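Local coordinates for protein ubiquitin-like-conjugating enzyme ATG10 (Saccharomyces cerevisiae, PDB 4EBR) that acts as an autophagic E2-like enzyme that catalyses the conjugation of ATG12 to ATG5, carrying its cargo as a glycyl thioester, at residues His32-Lys37 with Glu66-Tyr71; Ser15-Asp18 with Phe22-Trp25. One frame throughout, in Å; residues are numbered along the deposited sequence.

Contact 1 (His32-Lys37 with Glu66-Tyr71); sequences HLNDEK and ELYLTY
Asn34 and Tyr68 meet at the end of a beta hairpin: Asn34 opens the type I turn in the loop joining strands 28-33 and 40-44, and Tyr68 reaches it from strand 63-72, on the far side of strand 40-44 in the antiparallel sheet.

The polar interaction is a single weak hydrogen bond, in which Asn34 ND2 donates to Tyr68 OH over 3.3 Å, with an N-H...O angle of 155°. With CG of Tyr68 anti to its backbone N (chi1 -164°), the phenol runs obliquely forward, over the Thr70 methyl and toward the turn. The amide plane is turned 79° from the ring plane.

Asparagine suits the start of the turn because its two ends do different work. OD1 turns back to the hairpin and accepts the backbone N-H of Gly39, leaving ND2 to face the tyrosine. The turn itself is closed by the backbone bond from Lys37 N to Asn34 O, 2.8 Å long.

Van der Waals packing adds little. CB of Asn34 lies 3.7 Å from Tyr68 OH, beside the hydrogen bond. Leu81 of strand 77-90 touches the Tyr68 side chain, and from the tyrosine's own strand the methyl CG2 of Thr70 sits 3.4 Å above one face of the Tyr68 ring, toward its rim.

Contact 2 (Ser15-Asp18 with Phe22-Trp25); sequences SLYD and FHNW
His23 presents an edge of its imidazole to one face of Tyr17, a T-shaped aromatic pair that folds the loop after helix 6-18 back against the helix's last turn. The ring centroids are 4.8 Å apart and the planes stand at 78°. The leading edge is the CE1-NE2 side: NE2 comes within 3.7 Å of Tyr17 CE1, while CE1 lies over the ring but displaced toward its rim. Tyr17 reaches this position because its CG is anti to the backbone N (chi1 -179°), which carries the phenol out from the helix end past the returning loop. His23 CE1 also lies 3.4 Å from Tyr17 O, so one atom of the imidazole touches both the ring and the carbonyl oxygen of the same residue. A flat ring with polarised C-H groups is well suited to that place.

Beside this pair, Leu16 and Phe22 make a purely apolar contact. The leucine methyl CD2 approaches Phe22 CE1 to 3.9 Å, and the two side chains meet at a slant. Branched and aromatic hydrocarbon groups suit this buried side, whereas the Tyr17-His23 pair is partly exposed.

Replacing Tyr17 with an alanine would probably leave the His23 edge without the aromatic face it packs on and set the imidazole freer to turn.

Leu16 continues inward to Leu152 and Val156 of helix 152-164. Phe22 rests on Val31, Leu40 and Leu42, while Tyr17 and His23 share Val31 of strand 28-33, so the helix end and the loop after it lie side by side on strands 28-33 and 40-44.

Contact 2 closes before contact 1 opens along the chain, and strand 28-33 links the two. Their centres are 13 Å apart, yet they touch: Leu33 CD2, next to the hairpin turn of contact 1, packs 3.9 Å from Tyr17 CG of contact 2. Contact 1 is a surface contact between a turn and a strand of the sheet, small and polar, resting on one weak bond. Contact 2 is larger and partly buried, joining a helix end to its following loop by aromatic and apolar packing, with no hydrogen bond across it. Each uses a tyrosine differently, one through its hydroxyl and the other through its ring face. Both lie away from the catalytic Cys135.

Contact 1 (His32-Lys37 with Glu66-Tyr71)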
loop_
_atom_site.group_PDB
_atom_site.type_symbol
_atom_site.label_atom_id
_atom_site.label_comp_id
_atom_site.label_asym_id
_atom_site.label_seq_id
_atom_site.Cartn_x
_atom_site.Cartn_y
_atom_site.Cartn_z
ATOM N N HIS A 32 -22.696 -1.830 -4.579
ATOM C CA HIS A 32 -22.527 -3.046 -5.366
ATOM C C HIS A 32 -21.569 -3.978 -4.696
ATOM O O HIS A 32 -20.440 -3.590 -4.404
ATOM C CB HIS A 32 -21.944 -2.734 -6.729
ATOM C CG HIS A 32 -22.869 -1.994 -7.628
ATOM N ND1 HIS A 32 -23.611 -2.622 -8.604
ATOM C CD2 HIS A 32 -23.164 -0.678 -7.714
ATOM C CE1 HIS A 32 -24.329 -1.722 -9.253
ATOM N NE2 HIS A 32 -24.077 -0.534 -8.733
ATOM N N LEU A 33 -21.967 -5.233 -4.519
ATOM C CA LEU A 33 -21.060 -6.238 -3.979
ATOM C C LEU A 33 -20.417 -7.008 -5.129
ATOM O O LEU A 33 -21.110 -7.538 -5.998
ATOM C CB LEU A 33 -21.808 -7.197 -3.053
ATOM C CG LEU A 33 -21.103 -7.566 -1.745
ATOM C CD1 LEU A 33 -20.476 -6.335 -1.107
ATOM C CD2 LEU A 33 -22.071 -8.240 -0.785
ATOM N N ASN A 34 -19.087 -7.061 -5.132
ATOM C CA ASN A 34 -18.347 -7.681 -6.223
ATOM C C ASN A 34 -18.747 -9.141 -6.349
ATOM O O ASN A 34 -19.355 -9.692 -5.436
ATOM C CB ASN A 34 -16.832 -7.499 -6.085
ATOM C CG ASN A 34 -16.241 -8.268 -4.931
ATOM O OD1 ASN A 34 -16.905 -9.082 -4.295
ATOM N ND2 ASN A 34 -14.966 -8.018 -4.653
ATOM N N ASP A 35 -18.439 -9.755 -7.483
ATOM C CA ASP A 35 -18.878 -11.121 -7.741
ATOM C C ASP A 35 -18.575 -12.092 -6.599
ATOM O O ASP A 35 -19.386 -12.965 -6.307
ATOM C CB ASP A 35 -18.289 -11.636 -9.055
ATOM C CG ASP A 35 -19.112 -11.224 -10.261
ATOM O OD1 ASP A 35 -18.540 -11.124 -11.371
ATOM O OD2 ASP A 35 -20.336 -11.014 -10.097
ATOM N N GLU A 36 -17.432 -11.923 -5.937
ATOM C CA GLU A 36 -17.047 -12.842 -4.866
ATOM C C GLU A 36 -17.614 -12.471 -3.498
ATOM O O GLU A 36 -17.316 -13.142 -2.511
ATOM C CB GLU A 36 -15.522 -12.949 -4.757
ATOM C CG GLU A 36 -14.838 -13.510 -5.982
ATOM C CD GLU A 36 -15.332 -14.907 -6.362
ATOM O OE1 GLU A 36 -15.685 -15.679 -5.436
ATOM O OE2 GLU A 36 -15.366 -15.232 -7.584
ATOM N N LYS A 37 -18.399 -11.390 -3.451
ATOM C CA LYS A 37 -18.832 -10.747 -2.200
ATOM C C LYS A 37 -17.610 -10.388 -1.339
ATOM O O LYS A 37 -17.658 -10.360 -0.117
ATOM C CB LYS A 37 -19.807 -11.633 -1.430
ATOM C CG LYS A 37 -20.825 -12.390 -2.304
ATOM C CD LYS A 37 -21.907 -11.475 -2.847
ATOM C CE LYS A 37 -23.264 -12.169 -2.832
ATOM N NZ LYS A 37 -23.244 -13.403 -3.657
ATOM N N GLU A 66 -16.179 7.846 -5.222
ATOM C CA GLU A 66 -16.375 6.421 -5.263
ATOM C C GLU A 66 -15.511 5.757 -4.210
ATOM O O GLU A 66 -14.322 6.064 -4.102
ATOM C CB GLU A 66 -16.070 5.879 -6.661
ATOM C CG GLU A 66 -16.963 6.493 -7.723
ATOM C CD GLU A 66 -16.818 5.862 -9.110
ATOM O OE1 GLU A 66 -17.797 5.938 -9.901
ATOM O OE2 GLU A 66 -15.737 5.307 -9.421
ATOM N N LEU A 67 -16.105 4.860 -3.428
ATOM C CA LEU A 67 -15.351 4.126 -2.417
ATOM C C LEU A 67 -15.376 2.650 -2.722
ATOM O O LEU A 67 -16.457 2.067 -2.853
ATOM C CB LEU A 67 -15.962 4.316 -1.038
ATOM C CG LEU A 67 -16.203 5.731 -0.533
ATOM C CD1 LEU A 67 -16.679 5.625 0.907
ATOM C CD2 LEU A 67 -14.947 6.566 -0.628
ATOM N N TYR A 68 -14.200 2.036 -2.832
ATOM C CA TYR A 68 -14.155 0.592 -2.971
ATOM C C TYR A 68 -13.588 -0.019 -1.687
ATOM O O TYR A 68 -12.433 0.225 -1.332
ATOM C CB TYR A 68 -13.329 0.204 -4.191
ATOM C CG TYR A 68 -13.507 -1.226 -4.660
ATOM C CD1 TYR A 68 -14.673 -1.934 -4.405
ATOM C CD2 TYR A 68 -12.507 -1.868 -5.359
ATOM C CE1 TYR A 68 -14.828 -3.247 -4.840
ATOM C CE2 TYR A 68 -12.656 -3.172 -5.800
ATOM C CZ TYR A 68 -13.811 -3.854 -5.536
ATOM O OH TYR A 68 -13.937 -5.148 -5.986
ATOM N N LEU A 69 -14.414 -0.786 -0.980
ATOM C CA LEU A 69 -13.998 -1.445 0.259
ATOM C C LEU A 69 -13.502 -2.823 -0.098
ATOM O O LEU A 69 -14.258 -3.648 -0.601
ATOM C CB LEU A 69 -15.174 -1.592 1.221
ATOM C CG LEU A 69 -15.709 -0.341 1.912
ATOM C CD1 LEU A 69 -16.429 0.577 0.947
ATOM C CD2 LEU A 69 -16.631 -0.750 3.041
ATOM N N THR A 70 -12.229 -3.079 0.135
ATOM C CA THR A 70 -11.663 -4.359 -0.234
ATOM C C THR A 70 -10.839 -4.911 0.906
ATOM O O THR A 70 -10.639 -4.262 1.934
ATOM C CB THR A 70 -10.722 -4.224 -1.429
ATOM O OG1 THR A 70 -9.591 -3.445 -1.041
ATOM C CG2 THR A 70 -11.406 -3.506 -2.560
ATOM N N TYR A 71 -10.321 -6.108 0.693
ATOM C CA TYR A 71 -9.528 -6.760 1.698
ATOM C C TYR A 71 -8.108 -6.911 1.179
ATOM O O TYR A 71 -7.897 -7.317 0.043
ATOM C CB TYR A 71 -10.149 -8.116 2.033
ATOM C CG TYR A 71 -9.379 -8.907 3.063
ATOM C CD1 TYR A 71 -9.507 -8.626 4.418
ATOM C CD2 TYR A 71 -8.524 -9.939 2.681
ATOM C CE1 TYR A 71 -8.795 -9.345 5.379
ATOM C CE2 TYR A 71 -7.814 -10.679 3.631
ATOM C CZ TYR A 71 -7.948 -10.376 4.982
ATOM O OH TYR A 71 -7.242 -11.093 5.930
#

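Contact 2 (Ser15-Asp18 with Phe22-Trp25)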
loop_
_atom_site.group_PDB
_atom_site.type_symbol
_atom_site.label_atom_id
_atom_site.label_comp_id
_atom_site.label_asym_id
_atom_site.label_seq_id
_atom_site.Cartn_x
_atom_site.Cartn_y
_atom_site.Cartn_z
ATOM N N SER A 15 -22.648 -9.328 5.730
ATOM C CA SER A 15 -23.564 -8.959 6.792
ATOM C C SER A 15 -23.836 -7.447 6.796
ATOM O O SER A 15 -24.969 -7.007 6.966
ATOM C CB SER A 15 -23.001 -9.415 8.129
ATOM O OG SER A 15 -23.604 -8.703 9.184
ATOM N N LEU A 16 -22.793 -6.656 6.590
ATOM C CA LEU A 16 -22.938 -5.208 6.545
ATOM C C LEU A 16 -23.861 -4.769 5.406
ATOM O O LEU A 16 -24.752 -3.935 5.591
ATOM C CB LEU A 16 -21.571 -4.574 6.353
ATOM C CG LEU A 16 -21.342 -3.171 6.877
ATOM C CD1 LEU A 16 -21.765 -3.103 8.322
ATOM C CD2 LEU A 16 -19.870 -2.886 6.751
ATOM N N TYR A 17 -23.631 -5.335 4.225
ATOM C CA TYR A 17 -24.472 -5.091 3.064
ATOM C C TYR A 17 -25.934 -5.415 3.382
ATOM O O TYR A 17 -26.844 -4.712 2.952
ATOM C CB TYR A 17 -23.983 -5.961 1.904
ATOM C CG TYR A 17 -24.747 -5.816 0.603
ATOM C CD1 TYR A 17 -24.399 -4.842 -0.317
ATOM C CD2 TYR A 17 -25.796 -6.678 0.278
ATOM C CE1 TYR A 17 -25.082 -4.712 -1.519
ATOM C CE2 TYR A 17 -26.488 -6.558 -0.930
ATOM C CZ TYR A 17 -26.128 -5.570 -1.819
ATOM O OH TYR A 17 -26.791 -5.422 -3.019
ATOM N N ASP A 18 -26.157 -6.478 4.143
ATOM C CA ASP A 18 -27.520 -6.901 4.428
ATOM C C ASP A 18 -28.260 -5.929 5.328
ATOM O O ASP A 18 -29.448 -5.723 5.160
ATOM C CB ASP A 18 -27.547 -8.312 5.008
ATOM C CG ASP A 18 -27.305 -9.369 3.951
ATOM O OD1 ASP A 18 -27.632 -9.099 2.773
ATOM O OD2 ASP A 18 -26.788 -10.458 4.295
ATOM N N PHE A 22 -25.679 1.037 4.191
ATOM C CA PHE A 22 -25.279 1.890 3.083
ATOM C C PHE A 22 -26.466 2.293 2.174
ATOM O O PHE A 22 -26.521 3.413 1.648
ATOM C CB PHE A 22 -24.125 1.262 2.302
ATOM C CG PHE A 22 -22.878 1.031 3.130
ATOM C CD1 PHE A 22 -22.368 -0.245 3.304
ATOM C CD2 PHE A 22 -22.217 2.097 3.726
ATOM C CE1 PHE A 22 -21.227 -0.455 4.053
ATOM C CE2 PHE A 22 -21.062 1.900 4.482
ATOM C CZ PHE A 22 -20.567 0.623 4.648
ATOM N N HIS A 23 -27.423 1.389 2.008
ATOM C CA HIS A 23 -28.586 1.661 1.167
ATOM C C HIS A 23 -29.453 2.804 1.695
ATOM O O HIS A 23 -30.019 3.573 0.923
ATOM C CB HIS A 23 -29.434 0.403 1.008
ATOM C CG HIS A 23 -28.669 -0.770 0.487
ATOM N ND1 HIS A 23 -27.662 -1.378 1.203
ATOM C CD2 HIS A 23 -28.754 -1.439 -0.686
ATOM C CE1 HIS A 23 -27.167 -2.379 0.499
ATOM N NE2 HIS A 23 -27.810 -2.435 -0.655
ATOM N N ASN A 24 -29.556 2.914 3.010
ATOM C CA ASN A 24 -30.372 3.956 3.607
ATOM C C ASN A 24 -29.543 5.178 3.963
ATOM O O ASN A 24 -30.049 6.151 4.519
ATOM C CB ASN A 24 -31.089 3.424 4.849
ATOM C CG ASN A 24 -31.898 2.184 4.558
ATOM O OD1 ASN A 24 -32.617 2.113 3.555
ATOM N ND2 ASN A 24 -31.775 1.185 5.427
ATOM N N TRP A 25 -28.257 5.116 3.668
ATOM C CA TRP A 25 -27.387 6.249 3.900
ATOM C C TRP A 25 -27.723 7.300 2.852
ATOM O O TRP A 25 -27.790 6.991 1.662
ATOM C CB TRP A 25 -25.949 5.794 3.767
ATOM C CG TRP A 25 -24.953 6.836 4.062
ATOM C CD1 TRP A 25 -25.168 8.018 4.706
ATOM C CD2 TRP A 25 -23.563 6.806 3.716
ATOM N NE1 TRP A 25 -23.987 8.724 4.786
ATOM C CE2 TRP A 25 -22.991 8.002 4.183
ATOM C CE3 TRP A 25 -22.749 5.880 3.062
ATOM C CZ2 TRP A 25 -21.641 8.302 4.013
ATOM C CZ3 TRP A 25 -21.412 6.174 2.897
ATOM C CH2 TRP A 25 -20.869 7.375 3.372
#